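Local coordinates for protein tryptophan halogenase superfamily (Brevundimonas sp. BAL3, PDB 6FRL) that is a flavin-dependent halogenase that prefers bromination over chlorination, at residues T148-H153 against S159-A164; A82-G87 against P495-F500; T58-R63 against H102-Y107. All blocks are in the same frame, centred on the assembly; numbering follows the deposited sequence.

Interaction 1 of 3, residues T148-H153 against S159-A164; sequences TLPSPH and SVFDWA
Pro150 fits into the angle formed by the side chains of Phe161 and Trp163, and with Phe161 it makes up about half of the buried surface. Its CB sits over one face of the Phe161 ring, 4.1 Å from the ring centroid and 16° off the ring normal, which makes a CH-pi contact displaced toward the rim. The same CB comes within 3.4 Å of Phe161 O, so the pyrrolidine ring is pressed against both the phenyl group and the backbone of one residue. Round the corner, Pro150 CD meets Trp163 CD1 at 3.8 Å, and the two side chains cross at about a right angle. Trp163 CG stands between its own backbone N and carbonyl carbon (chi1 67°), which brings the indole against the side chains of Pro150 and Leu149; Leu149 CD2 touches Trp163 CZ2 at 4.0 Å. At the far rim of the phenyl ring, Thr148 O approaches Phe161 CZ in the ring plane, 3.2 Å away.

The packing thins out beyond Pro150. Ser151 lies on the exposed side, and no direct hydrogen bond joins the two segments. A water accepts from Ser151 N at 3.1 Å, but its approach to Ser159 O is too short to be trusted, so a bridge there is doubtful.

Both segments belong to the long connection between helix 137-143 and strand 164-168, which folds back on itself here. Leu137 and Leu141 of helix 137-143 pack on Phe161, while Trp163 is met by Phe147 edge-to-face, by Arg63 in a cation-pi contact, and by Asp73 and Met77 of helix 73-79.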
ATOM      1  N   THR B 148     -27.393  11.342  -4.815  1.00 33.33           N
ATOM      2  CA  THR B 148     -27.520  10.514  -6.025  1.00 33.06           C
ATOM      3  C   THR B 148     -26.464   9.404  -5.999  1.00 32.75           C
ATOM      4  O   THR B 148     -25.370   9.566  -5.426  1.00 30.44           O
ATOM      5  CB  THR B 148     -27.400  11.342  -7.332  1.00 32.96           C
ATOM      6  OG1 THR B 148     -27.795  10.555  -8.447  1.00 34.39           O
ATOM      7  CG2 THR B 148     -25.963  11.849  -7.597  1.00 33.78           C
ATOM      8  N   LEU B 149     -26.793   8.271  -6.606  1.00 32.62           N
ATOM      9  CA  LEU B 149     -25.803   7.216  -6.788  1.00 32.81           C
ATOM     10  C   LEU B 149     -24.624   7.756  -7.618  1.00 30.72           C
ATOM     11  O   LEU B 149     -24.856   8.413  -8.616  1.00 31.92           O
ATOM     12  CB  LEU B 149     -26.423   5.983  -7.474  1.00 31.89           C
ATOM     13  CG  LEU B 149     -27.547   5.229  -6.738  1.00 34.30           C
ATOM     14  CD1 LEU B 149     -27.892   3.939  -7.508  1.00 34.09           C
ATOM     15  CD2 LEU B 149     -27.198   4.917  -5.274  1.00 34.08           C
ATOM     16  N   PRO B 150     -23.369   7.515  -7.191  1.00 30.61           N
ATOM     17  CA  PRO B 150     -22.236   7.886  -8.056  1.00 34.75           C
ATOM     18  C   PRO B 150     -22.233   7.129  -9.391  1.00 40.09           C
ATOM     19  O   PRO B 150     -22.734   6.016  -9.462  1.00 42.46           O
ATOM     20  CB  PRO B 150     -21.010   7.458  -7.245  1.00 31.57           C
ATOM     21  CG  PRO B 150     -21.522   6.455  -6.327  1.00 30.49           C
ATOM     22  CD  PRO B 150     -22.905   6.867  -5.958  1.00 29.28           C
ATOM     23  N   SER B 151     -21.690   7.752 -10.430  1.00 48.02           N
ATOM     24  CA  SER B 151     -21.592   7.123 -11.747  1.00 52.76           C
ATOM     25  C   SER B 151     -20.644   5.955 -11.681  1.00 56.44           C
ATOM     26  O   SER B 151     -19.634   6.061 -10.988  1.00 50.25           O
ATOM     27  CB  SER B 151     -21.107   8.111 -12.808  1.00 53.60           C
ATOM     28  OG  SER B 151     -22.169   8.970 -13.170  1.00 54.72           O
ATOM     29  N   PRO B 152     -20.993   4.836 -12.350  1.00 67.46           N
ATOM     30  CA  PRO B 152     -20.031   3.728 -12.397  1.00 75.16           C
ATOM     31  C   PRO B 152     -18.748   3.986 -13.187  1.00 78.21           C
ATOM     32  O   PRO B 152     -17.686   3.552 -12.735  1.00 77.89           O
ATOM     33  CB  PRO B 152     -20.832   2.579 -13.025  1.00 75.42           C
ATOM     34  CG  PRO B 152     -22.245   2.903 -12.754  1.00 72.26           C
ATOM     35  CD  PRO B 152     -22.338   4.394 -12.779  1.00 67.73           C
ATOM     36  N   HIS B 153     -18.830   4.711 -14.302  1.00 87.78           N
ATOM     37  CA  HIS B 153     -17.690   4.954 -15.193  1.00101.98           C
ATOM     38  C   HIS B 153     -17.642   6.480 -15.433  1.00100.27           C
ATOM     39  O   HIS B 153     -18.082   6.975 -16.485  1.00102.06           O
ATOM     40  CB  HIS B 153     -17.874   4.159 -16.504  1.00109.68           C
ATOM     41  CG  HIS B 153     -17.781   2.669 -16.344  1.00116.19           C
ATOM     42  ND1 HIS B 153     -16.589   2.020 -16.085  1.00118.10           N
ATOM     43  CD2 HIS B 153     -18.721   1.692 -16.440  1.00112.36           C
ATOM     44  CE1 HIS B 153     -16.802   0.718 -15.998  1.00113.98           C
ATOM     45  NE2 HIS B 153     -18.087   0.492 -16.213  1.00116.33           N
ATOM     46  N   SER B 159     -16.109  13.690 -10.469  1.00 52.07           N
ATOM     47  CA  SER B 159     -17.439  13.107 -10.242  1.00 55.11           C
ATOM     48  C   SER B 159     -17.400  11.864  -9.345  1.00 49.68           C
ATOM     49  O   SER B 159     -18.441  11.260  -9.116  1.00 48.04           O
ATOM     50  CB  SER B 159     -18.147  12.827 -11.587  1.00 58.79           C
ATOM     51  OG  SER B 159     -17.226  12.342 -12.550  1.00 64.44           O
ATOM     52  N   VAL B 160     -16.223  11.521  -8.808  1.00 44.34           N
ATOM     53  CA  VAL B 160     -16.066  10.316  -7.994  1.00 47.10           C
ATOM     54  C   VAL B 160     -16.297  10.646  -6.525  1.00 40.75           C
ATOM     55  O   VAL B 160     -15.582  11.451  -5.947  1.00 40.39           O
ATOM     56  CB  VAL B 160     -14.652   9.679  -8.127  1.00 53.00           C
ATOM     57  CG1 VAL B 160     -14.583   8.353  -7.365  1.00 51.91           C
ATOM     58  CG2 VAL B 160     -14.311   9.447  -9.592  1.00 57.01           C
ATOM     59  N   PHE B 161     -17.298  10.007  -5.934  1.00 36.61           N
ATOM     60  CA  PHE B 161     -17.539  10.042  -4.479  1.00 34.93           C
ATOM     61  C   PHE B 161     -18.087   8.671  -4.082  1.00 33.13           C
ATOM     62  O   PHE B 161     -18.539   7.918  -4.961  1.00 34.05           O
ATOM     63  CB  PHE B 161     -18.509  11.184  -4.062  1.00 32.60           C
ATOM     64  CG  PHE B 161     -19.896  11.070  -4.658  1.00 31.12           C
ATOM     65  CD1 PHE B 161     -20.126  11.409  -5.978  1.00 30.96           C
ATOM     66  CD2 PHE B 161     -20.980  10.651  -3.894  1.00 31.33           C
ATOM     67  CE1 PHE B 161     -21.409  11.333  -6.526  1.00 31.08           C
ATOM     68  CE2 PHE B 161     -22.260  10.545  -4.453  1.00 31.19           C
ATOM     69  CZ  PHE B 161     -22.468  10.898  -5.771  1.00 29.46           C
ATOM     70  N   ASP B 162     -18.028   8.342  -2.787  1.00 31.97           N
ATOM     71  CA  ASP B 162     -18.718   7.150  -2.270  1.00 31.37           C
ATOM     72  C   ASP B 162     -19.704   7.533  -1.150  1.00 30.70           C
ATOM     73  O   ASP B 162     -19.833   8.722  -0.775  1.00 30.69           O
ATOM     74  CB  ASP B 162     -17.689   6.081  -1.877  1.00 31.12           C
ATOM     75  CG  ASP B 162     -18.213   4.629  -2.026  1.00 31.12           C
ATOM     76  OD1 ASP B 162     -19.405   4.393  -2.367  1.00 29.64           O
ATOM     77  OD2 ASP B 162     -17.396   3.720  -1.755  1.00 29.06           O
ATOM     78  N   TRP B 163     -20.433   6.546  -0.656  1.00 30.55           N
ATOM     79  CA  TRP B 163     -21.473   6.782   0.350  1.00 29.52           C
ATOM     80  C   TRP B 163     -21.675   5.559   1.219  1.00 28.42           C
ATOM     81  O   TRP B 163     -21.318   4.440   0.833  1.00 28.80           O
ATOM     82  CB  TRP B 163     -22.784   7.150  -0.340  1.00 29.73           C
ATOM     83  CG  TRP B 163     -23.431   6.030  -1.174  1.00 29.99           C
ATOM     84  CD1 TRP B 163     -23.044   5.581  -2.415  1.00 28.79           C
ATOM     85  CD2 TRP B 163     -24.594   5.250  -0.812  1.00 29.93           C
ATOM     86  NE1 TRP B 163     -23.879   4.559  -2.826  1.00 29.42           N
ATOM     87  CE2 TRP B 163     -24.842   4.353  -1.867  1.00 28.99           C
ATOM     88  CE3 TRP B 163     -25.437   5.228   0.304  1.00 28.18           C
ATOM     89  CZ2 TRP B 163     -25.885   3.467  -1.836  1.00 28.11           C
ATOM     90  CZ3 TRP B 163     -26.495   4.323   0.327  1.00 28.56           C
ATOM     91  CH2 TRP B 163     -26.706   3.467  -0.726  1.00 27.98           C
ATOM     92  N   ALA B 164     -22.262   5.777   2.387  1.00 28.35           N
ATOM     93  CA  ALA B 164     -22.462   4.700   3.362  1.00 29.53           C
ATOM     94  C   ALA B 164     -23.843   4.829   3.997  1.00 28.13           C
ATOM     95  O   ALA B 164     -24.684   5.557   3.464  1.00 29.06           O
ATOM     96  CB  ALA B 164     -21.337   4.723   4.424  1.00 31.05           C
TER
HETATM   97  O   HOH W   1     -20.635  10.615  -9.938  1.00 35.76           O

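Interaction 2 of 3, residues A82-G87 against P495-F500; sequences ATCKLG and PEHAQF
The His497 imidazole presents its edge to the segment 82-87: Cys84 N donates to NE2 at 3.2 Å, only 12° out of the ring plane, although the N-H...N angle of 139° makes the bond rather bent. Thr83 CB also lies near that plane, 3.8 Å from His497 CE1, and Cys84 SG flanks the ring at its edge, 4.7 Å from the centroid. Cys84 CB is instead tilted above the ring plane. The Phe500 ring is approached differently, with Cys84 SG coming in obliquely, 4.3 Å from the centroid and 3.5 Å from Phe500 CD2, in a sulfur-aromatic contact.

Cys84 thus serves both rings. Its sulfur is turned anti to the carbonyl carbon (chi1 -54°), which brings it to Phe500, while its CB stays against His497 NE2 at 3.4 Å. The two aromatic residues are three positions apart at the start of a helix and both have CG anti to the backbone N, so their rings leave the same side of the first turn and receive Cys84 together. At its other nitrogen, ND1, His497 is bonded to Pro264 O. With NE2 accepting and ND1 facing a carbonyl, the geometry is consistent with a neutral imidazole protonated on ND1, and both bonds fix the ring's rotation.

Strand 83-85 is an outer strand of a three-stranded antiparallel sheet. Thr83 and Lys85 pair with His166 and Ala164 of strand 164-168, leaving the amide of Cys84 directed outward, where the C-terminal helix 497-502 meets it through the histidine. Phe147, from the connection after helix 137-143, touches both Cys84 and Phe500.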
ATOM      1  N   ALA B  82     -32.652   2.668   7.388  1.00 34.55           N
ATOM      2  CA  ALA B  82     -31.430   3.388   7.059  1.00 32.54           C
ATOM      3  C   ALA B  82     -31.671   4.613   6.222  1.00 31.76           C
ATOM      4  O   ALA B  82     -32.686   4.706   5.520  1.00 31.04           O
ATOM      5  CB  ALA B  82     -30.478   2.482   6.293  1.00 33.50           C
ATOM      6  N   THR B  83     -30.699   5.518   6.281  1.00 30.16           N
ATOM      7  CA  THR B  83     -30.597   6.654   5.359  1.00 30.55           C
ATOM      8  C   THR B  83     -29.161   6.728   4.800  1.00 30.44           C
ATOM      9  O   THR B  83     -28.249   6.056   5.297  1.00 29.40           O
ATOM     10  CB  THR B  83     -30.884   7.987   6.078  1.00 29.75           C
ATOM     11  OG1 THR B  83     -29.845   8.246   7.035  1.00 30.48           O
ATOM     12  CG2 THR B  83     -32.215   7.941   6.803  1.00 30.38           C
ATOM     13  N   CYS B  84     -28.984   7.560   3.786  1.00 27.20           N
ATOM     14  CA  CYS B  84     -27.681   7.772   3.161  1.00 27.24           C
ATOM     15  C   CYS B  84     -26.728   8.597   4.027  1.00 27.73           C
ATOM     16  O   CYS B  84     -27.165   9.507   4.741  1.00 25.18           O
ATOM     17  CB  CYS B  84     -27.854   8.490   1.822  1.00 27.88           C
ATOM     18  SG  CYS B  84     -28.995   7.666   0.698  1.00 28.84           S
ATOM     19  N   LYS B  85     -25.439   8.250   3.973  1.00 27.62           N
ATOM     20  CA  LYS B  85     -24.384   9.012   4.648  1.00 29.69           C
ATOM     21  C   LYS B  85     -23.298   9.398   3.648  1.00 32.32           C
ATOM     22  O   LYS B  85     -22.531   8.526   3.168  1.00 32.29           O
ATOM     23  CB  LYS B  85     -23.740   8.229   5.791  1.00 28.52           C
ATOM     24  CG  LYS B  85     -22.615   9.038   6.454  1.00 28.90           C
ATOM     25  CD  LYS B  85     -21.971   8.348   7.627  1.00 27.73           C
ATOM     26  CE  LYS B  85     -20.701   9.035   8.086  1.00 25.84           C
ATOM     27  NZ  LYS B  85     -19.813   8.117   8.880  1.00 25.92           N
ATOM     28  N   LEU B  86     -23.227  10.696   3.343  1.00 33.17           N
ATOM     29  CA  LEU B  86     -22.173  11.206   2.461  1.00 33.82           C
ATOM     30  C   LEU B  86     -20.844  11.621   3.139  1.00 34.24           C
ATOM     31  O   LEU B  86     -19.863  11.875   2.440  1.00 31.23           O
ATOM     32  CB  LEU B  86     -22.712  12.366   1.650  1.00 33.51           C
ATOM     33  CG  LEU B  86     -23.665  11.909   0.551  1.00 33.47           C
ATOM     34  CD1 LEU B  86     -24.327  13.134  -0.044  1.00 34.02           C
ATOM     35  CD2 LEU B  86     -22.966  11.084  -0.515  1.00 32.51           C
ATOM     36  N   GLY B  87     -20.838  11.694   4.473  1.00 33.25           N
ATOM     37  CA  GLY B  87     -19.668  12.106   5.269  1.00 33.10           C
ATOM     38  C   GLY B  87     -20.061  12.539   6.680  1.00 30.59           C
ATOM     39  O   GLY B  87     -21.203  12.330   7.108  1.00 34.18           O
ATOM     40  N   PRO B 495     -31.475  15.574  -7.119  1.00 32.06           N
ATOM     41  CA  PRO B 495     -32.606  15.568  -6.169  1.00 30.96           C
ATOM     42  C   PRO B 495     -32.205  15.612  -4.699  1.00 32.03           C
ATOM     43  O   PRO B 495     -31.055  15.397  -4.366  1.00 33.05           O
ATOM     44  CB  PRO B 495     -33.344  14.256  -6.481  1.00 31.20           C
ATOM     45  CG  PRO B 495     -32.450  13.483  -7.380  1.00 31.89           C
ATOM     46  CD  PRO B 495     -31.516  14.426  -8.045  1.00 31.01           C
ATOM     47  N   GLU B 496     -33.163  15.898  -3.834  1.00 35.61           N
ATOM     48  CA  GLU B 496     -32.925  15.930  -2.412  1.00 39.65           C
ATOM     49  C   GLU B 496     -32.761  14.512  -1.893  1.00 41.83           C
ATOM     50  O   GLU B 496     -33.194  13.539  -2.509  1.00 39.97           O
ATOM     51  CB  GLU B 496     -34.082  16.574  -1.673  1.00 44.97           C
ATOM     52  CG  GLU B 496     -34.365  18.037  -1.990  1.00 54.73           C
ATOM     53  CD  GLU B 496     -35.645  18.555  -1.330  1.00 60.41           C
ATOM     54  OE1 GLU B 496     -36.017  18.072  -0.226  1.00 64.30           O
ATOM     55  OE2 GLU B 496     -36.294  19.454  -1.920  1.00 69.23           O
ATOM     56  N   HIS B 497     -32.164  14.427  -0.718  1.00 41.19           N
ATOM     57  CA  HIS B 497     -32.058  13.190   0.053  1.00 38.23           C
ATOM     58  C   HIS B 497     -33.435  12.521   0.166  1.00 40.25           C
ATOM     59  O   HIS B 497     -33.558  11.313  -0.071  1.00 46.20           O
ATOM     60  CB  HIS B 497     -31.432  13.508   1.442  1.00 34.15           C
ATOM     61  CG  HIS B 497     -31.048  12.306   2.247  1.00 31.60           C
ATOM     62  ND1 HIS B 497     -30.904  12.351   3.615  1.00 32.14           N
ATOM     63  CD2 HIS B 497     -30.757  11.033   1.881  1.00 33.03           C
ATOM     64  CE1 HIS B 497     -30.554  11.157   4.061  1.00 32.33           C
ATOM     65  NE2 HIS B 497     -30.473  10.334   3.030  1.00 31.95           N
ATOM     66  N   ALA B 498     -34.470  13.305   0.475  1.00 39.69           N
ATOM     67  CA  ALA B 498     -35.818  12.771   0.715  1.00 37.67           C
ATOM     68  C   ALA B 498     -36.362  11.948  -0.438  1.00 38.44           C
ATOM     69  O   ALA B 498     -37.078  10.983  -0.179  1.00 44.07           O
ATOM     70  CB  ALA B 498     -36.796  13.883   1.080  1.00 34.01           C
ATOM     71  N   GLN B 499     -36.028  12.299  -1.686  1.00 36.26           N
ATOM     72  CA  GLN B 499     -36.546  11.554  -2.860  1.00 33.62           C
ATOM     73  C   GLN B 499     -36.038  10.098  -2.951  1.00 36.17           C
ATOM     74  O   GLN B 499     -36.765   9.201  -3.397  1.00 39.55           O
ATOM     75  CB  GLN B 499     -36.206  12.279  -4.172  1.00 31.07           C
ATOM     76  CG  GLN B 499     -36.706  11.574  -5.435  1.00 30.45           C
ATOM     77  CD  GLN B 499     -36.491  12.414  -6.686  1.00 31.93           C
ATOM     78  OE1 GLN B 499     -36.924  13.581  -6.744  1.00 33.38           O
ATOM     79  NE2 GLN B 499     -35.793  11.851  -7.680  1.00 26.88           N
ATOM     80  N   PHE B 500     -34.775   9.887  -2.583  1.00 38.53           N
ATOM     81  CA  PHE B 500     -34.171   8.559  -2.559  1.00 35.47           C
ATOM     82  C   PHE B 500     -34.773   7.710  -1.453  1.00 34.69           C
ATOM     83  O   PHE B 500     -34.962   6.515  -1.629  1.00 33.01           O
ATOM     84  CB  PHE B 500     -32.673   8.682  -2.328  1.00 34.25           C
ATOM     85  CG  PHE B 500     -31.939   7.401  -2.513  1.00 32.45           C
ATOM     86  CD1 PHE B 500     -31.568   6.980  -3.802  1.00 31.76           C
ATOM     87  CD2 PHE B 500     -31.617   6.616  -1.434  1.00 31.54           C
ATOM     88  CE1 PHE B 500     -30.903   5.793  -3.997  1.00 31.00           C
ATOM     89  CE2 PHE B 500     -30.932   5.423  -1.626  1.00 30.45           C
ATOM     90  CZ  PHE B 500     -30.568   5.027  -2.907  1.00 30.22           C
TER

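Interaction 3 of 3, residues T58-R63 against H102-Y107; sequences TIPTIR and HPFGLY
Pro60 and Phe104 face each other with their CA atoms 7.8 Å apart, Pro60 in the approach to helix 61-68 and Phe104 in the region following the body of strand 99-103. Ile62 N bonds to Ile59 O and Arg63 N to Pro60 O in the first turn. The pyrrolidine ring directs its CG and CD at the phenylalanine.

Those two carbons rest on the phenyl ring. Pro60 CD stands over one face, 3.7 Å from the centroid of the Phe104 ring and 16° off the normal, a CH-pi contact somewhat displaced toward the rim. Pro60 CG is set further back, above the root of the side chain, 3.6 Å from Phe104 CG. The proline CG thus lies over the attachment end of the ring and its CD nearer the middle, on the CD1/CE1 side. Phe104 reaches it with CG anti to its own carbonyl carbon (chi1 -46°).

Two lighter touches flank this CH-pi contact. Ile59 CG2 comes to Phe104 CE1 at 4.1 Å, with the side chains crossing at about a right angle; beyond it the rest of Ile59 leads away, to pack on Ala356 of helix 354-367. Thr58 O lies obliquely 4.0 Å from Phe104 CZ, but its polar partner is Lys85 NZ. No hydrogen bond joins the two segments; apart from the carbonyl of Thr58 the contact is between apolar groups.

This proline-on-aromatic CH-pi pairing seats the start of a helix against the end of a sheet strand. It borders a probable catalytic region: Lys85, bound to Thr58 O, and Glu351, bound to His102 ND1, probably correspond to the active-site lysine and glutamate of flavin-dependent halogenases.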
ATOM      1  N   THR B  58     -21.588   4.303   9.594  1.00 29.74           N
ATOM      2  CA  THR B  58     -20.641   3.410   8.942  1.00 31.16           C
ATOM      3  C   THR B  58     -19.773   4.164   7.925  1.00 31.97           C
ATOM      4  O   THR B  58     -20.005   5.355   7.670  1.00 38.83           O
ATOM      5  CB  THR B  58     -21.382   2.301   8.165  1.00 30.24           C
ATOM      6  OG1 THR B  58     -22.334   2.898   7.264  1.00 29.25           O
ATOM      7  CG2 THR B  58     -22.060   1.334   9.113  1.00 30.99           C
ATOM      8  N   ILE B  59     -18.789   3.466   7.363  1.00 27.53           N
ATOM      9  CA  ILE B  59     -18.039   3.924   6.209  1.00 27.08           C
ATOM     10  C   ILE B  59     -18.412   3.044   4.994  1.00 23.66           C
ATOM     11  O   ILE B  59     -19.088   2.031   5.137  1.00 20.52           O
ATOM     12  CB  ILE B  59     -16.501   3.969   6.498  1.00 30.60           C
ATOM     13  CG1 ILE B  59     -15.936   2.604   6.901  1.00 31.48           C
ATOM     14  CG2 ILE B  59     -16.186   4.959   7.605  1.00 29.15           C
ATOM     15  CD1 ILE B  59     -14.425   2.613   6.952  1.00 32.12           C
ATOM     16  N   PRO B  60     -17.998   3.442   3.781  1.00 23.36           N
ATOM     17  CA  PRO B  60     -18.489   2.723   2.596  1.00 23.39           C
ATOM     18  C   PRO B  60     -18.098   1.231   2.442  1.00 23.83           C
ATOM     19  O   PRO B  60     -18.764   0.485   1.678  1.00 22.90           O
ATOM     20  CB  PRO B  60     -17.932   3.554   1.440  1.00 23.75           C
ATOM     21  CG  PRO B  60     -17.784   4.924   2.021  1.00 23.31           C
ATOM     22  CD  PRO B  60     -17.255   4.654   3.385  1.00 23.65           C
ATOM     23  N   THR B  61     -17.052   0.797   3.136  1.00 23.40           N
ATOM     24  CA  THR B  61     -16.725  -0.611   3.159  1.00 24.31           C
ATOM     25  C   THR B  61     -17.984  -1.477   3.475  1.00 24.90           C
ATOM     26  O   THR B  61     -18.134  -2.545   2.911  1.00 25.76           O
ATOM     27  CB  THR B  61     -15.581  -0.929   4.155  1.00 25.51           C
ATOM     28  OG1 THR B  61     -15.928  -0.479   5.486  1.00 27.61           O
ATOM     29  CG2 THR B  61     -14.261  -0.311   3.724  1.00 23.32           C
ATOM     30  N   ILE B  62     -18.891  -1.020   4.341  1.00 26.08           N
ATOM     31  CA  ILE B  62     -20.069  -1.841   4.742  1.00 27.25           C
ATOM     32  C   ILE B  62     -20.968  -2.244   3.542  1.00 26.72           C
ATOM     33  O   ILE B  62     -21.556  -3.323   3.545  1.00 26.09           O
ATOM     34  CB  ILE B  62     -20.907  -1.163   5.871  1.00 26.42           C
ATOM     35  CG1 ILE B  62     -21.793  -2.161   6.594  1.00 27.56           C
ATOM     36  CG2 ILE B  62     -21.839  -0.097   5.312  1.00 27.06           C
ATOM     37  CD1 ILE B  62     -21.075  -3.293   7.282  1.00 27.69           C
ATOM     38  N   ARG B  63     -21.038  -1.394   2.517  1.00 27.10           N
ATOM     39  CA  ARG B  63     -21.824  -1.704   1.303  1.00 27.45           C
ATOM     40  C   ARG B  63     -21.157  -2.819   0.513  1.00 27.30           C
ATOM     41  O   ARG B  63     -21.862  -3.636  -0.072  1.00 27.09           O
ATOM     42  CB  ARG B  63     -22.095  -0.455   0.419  1.00 28.08           C
ATOM     43  CG  ARG B  63     -22.828   0.680   1.185  1.00 26.55           C
ATOM     44  CD  ARG B  63     -23.308   1.850   0.329  1.00 26.21           C
ATOM     45  NE  ARG B  63     -22.287   2.251  -0.630  1.00 26.03           N
ATOM     46  CZ  ARG B  63     -22.229   1.885  -1.904  1.00 25.28           C
ATOM     47  NH1 ARG B  63     -23.176   1.121  -2.460  1.00 25.51           N
ATOM     48  NH2 ARG B  63     -21.215   2.311  -2.641  1.00 25.12           N
ATOM     49  N   HIS B 102     -16.190  16.131   6.396  1.00 24.66           N
ATOM     50  CA  HIS B 102     -15.291  15.039   5.954  1.00 24.61           C
ATOM     51  C   HIS B 102     -16.077  14.086   5.107  1.00 25.50           C
ATOM     52  O   HIS B 102     -16.879  13.318   5.627  1.00 28.24           O
ATOM     53  CB  HIS B 102     -14.673  14.288   7.154  1.00 24.31           C
ATOM     54  CG  HIS B 102     -13.829  13.109   6.769  1.00 23.75           C
ATOM     55  ND1 HIS B 102     -13.468  12.127   7.674  1.00 23.16           N
ATOM     56  CD2 HIS B 102     -13.312  12.733   5.575  1.00 21.44           C
ATOM     57  CE1 HIS B 102     -12.787  11.187   7.045  1.00 21.84           C
ATOM     58  NE2 HIS B 102     -12.659  11.543   5.774  1.00 20.70           N
ATOM     59  N   PRO B 103     -15.871  14.134   3.791  1.00 26.86           N
ATOM     60  CA  PRO B 103     -16.622  13.288   2.880  1.00 27.07           C
ATOM     61  C   PRO B 103     -15.917  11.972   2.566  1.00 26.01           C
ATOM     62  O   PRO B 103     -14.769  11.800   2.928  1.00 26.71           O
ATOM     63  CB  PRO B 103     -16.649  14.151   1.623  1.00 26.49           C
ATOM     64  CG  PRO B 103     -15.266  14.746   1.597  1.00 25.27           C
ATOM     65  CD  PRO B 103     -14.990  15.044   3.033  1.00 27.12           C
ATOM     66  N   PHE B 104     -16.581  11.111   1.815  1.00 27.21           N
ATOM     67  CA  PHE B 104     -15.924   9.961   1.153  1.00 28.75           C
ATOM     68  C   PHE B 104     -15.618  10.345  -0.288  1.00 30.31           C
ATOM     69  O   PHE B 104     -16.446  10.123  -1.181  1.00 33.85           O
ATOM     70  CB  PHE B 104     -16.815   8.722   1.216  1.00 28.34           C
ATOM     71  CG  PHE B 104     -17.397   8.480   2.574  1.00 27.81           C
ATOM     72  CD1 PHE B 104     -16.567   8.188   3.638  1.00 28.55           C
ATOM     73  CD2 PHE B 104     -18.778   8.551   2.802  1.00 27.83           C
ATOM     74  CE1 PHE B 104     -17.090   7.958   4.909  1.00 28.92           C
ATOM     75  CE2 PHE B 104     -19.301   8.314   4.072  1.00 27.59           C
ATOM     76  CZ  PHE B 104     -18.454   8.024   5.118  1.00 28.35           C
ATOM     77  N   GLY B 105     -14.458  10.968  -0.497  1.00 29.79           N
ATOM     78  CA  GLY B 105     -14.014  11.354  -1.829  1.00 30.02           C
ATOM     79  C   GLY B 105     -12.705  12.136  -1.811  1.00 32.86           C
ATOM     80  O   GLY B 105     -12.229  12.577  -0.744  1.00 28.55           O
ATOM     81  N   LEU B 106     -12.136  12.326  -3.002  1.00 34.89           N
ATOM     82  CA  LEU B 106     -10.996  13.228  -3.188  1.00 37.52           C
ATOM     83  C   LEU B 106     -11.456  14.677  -3.475  1.00 36.26           C
ATOM     84  O   LEU B 106     -12.654  14.920  -3.713  1.00 35.34           O
ATOM     85  CB  LEU B 106     -10.093  12.749  -4.325  1.00 40.36           C
ATOM     86  CG  LEU B 106      -9.729  11.267  -4.420  1.00 38.85           C
ATOM     87  CD1 LEU B 106      -8.824  11.060  -5.654  1.00 37.47           C
ATOM     88  CD2 LEU B 106      -9.111  10.825  -3.113  1.00 35.00           C
ATOM     89  N   TYR B 107     -10.484  15.605  -3.418  1.00 33.10           N
ATOM     90  CA  TYR B 107     -10.669  17.029  -3.723  1.00 30.34           C
ATOM     91  C   TYR B 107     -10.078  17.411  -5.076  1.00 29.08           C
ATOM     92  O   TYR B 107      -8.909  17.183  -5.336  1.00 28.25           O
ATOM     93  CB  TYR B 107     -10.001  17.890  -2.655  1.00 29.58           C
ATOM     94  CG  TYR B 107     -10.651  17.788  -1.311  1.00 31.36           C
ATOM     95  CD1 TYR B 107     -11.761  18.566  -0.982  1.00 32.57           C
ATOM     96  CD2 TYR B 107     -10.180  16.895  -0.360  1.00 31.58           C
ATOM     97  CE1 TYR B 107     -12.357  18.463   0.280  1.00 33.40           C
ATOM     98  CE2 TYR B 107     -10.776  16.797   0.892  1.00 30.31           C
ATOM     99  CZ  TYR B 107     -11.858  17.560   1.201  1.00 30.78           C
ATOM    100  OH  TYR B 107     -12.432  17.457   2.424  1.00 29.46           O
TER

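The three contacts adjoin one another. Interactions 1 and 3 are the closest, about 10 Å between centres; interaction 2 lies about 13 Å from the former and about 14 Å from the latter. Arg63 of interaction 3 reaches interaction 1 twice, by a salt bridge from NH2 to Asp162 OD1 (2.8 Å) and a probable hydrogen bond from NE to Trp163 O (2.8 Å). Segments of all three contacts meet at Lys85, probably the family's active-site lysine: it belongs to interaction 2, pairs through its backbone with interaction 1 (Lys85 N to Ala164 O, 2.8 Å), and bonds through NZ to interaction 3 (Lys85 NZ to Thr58 O, 3.0 Å), while Lys85 O packs 3.4 Å from Phe104 CE2.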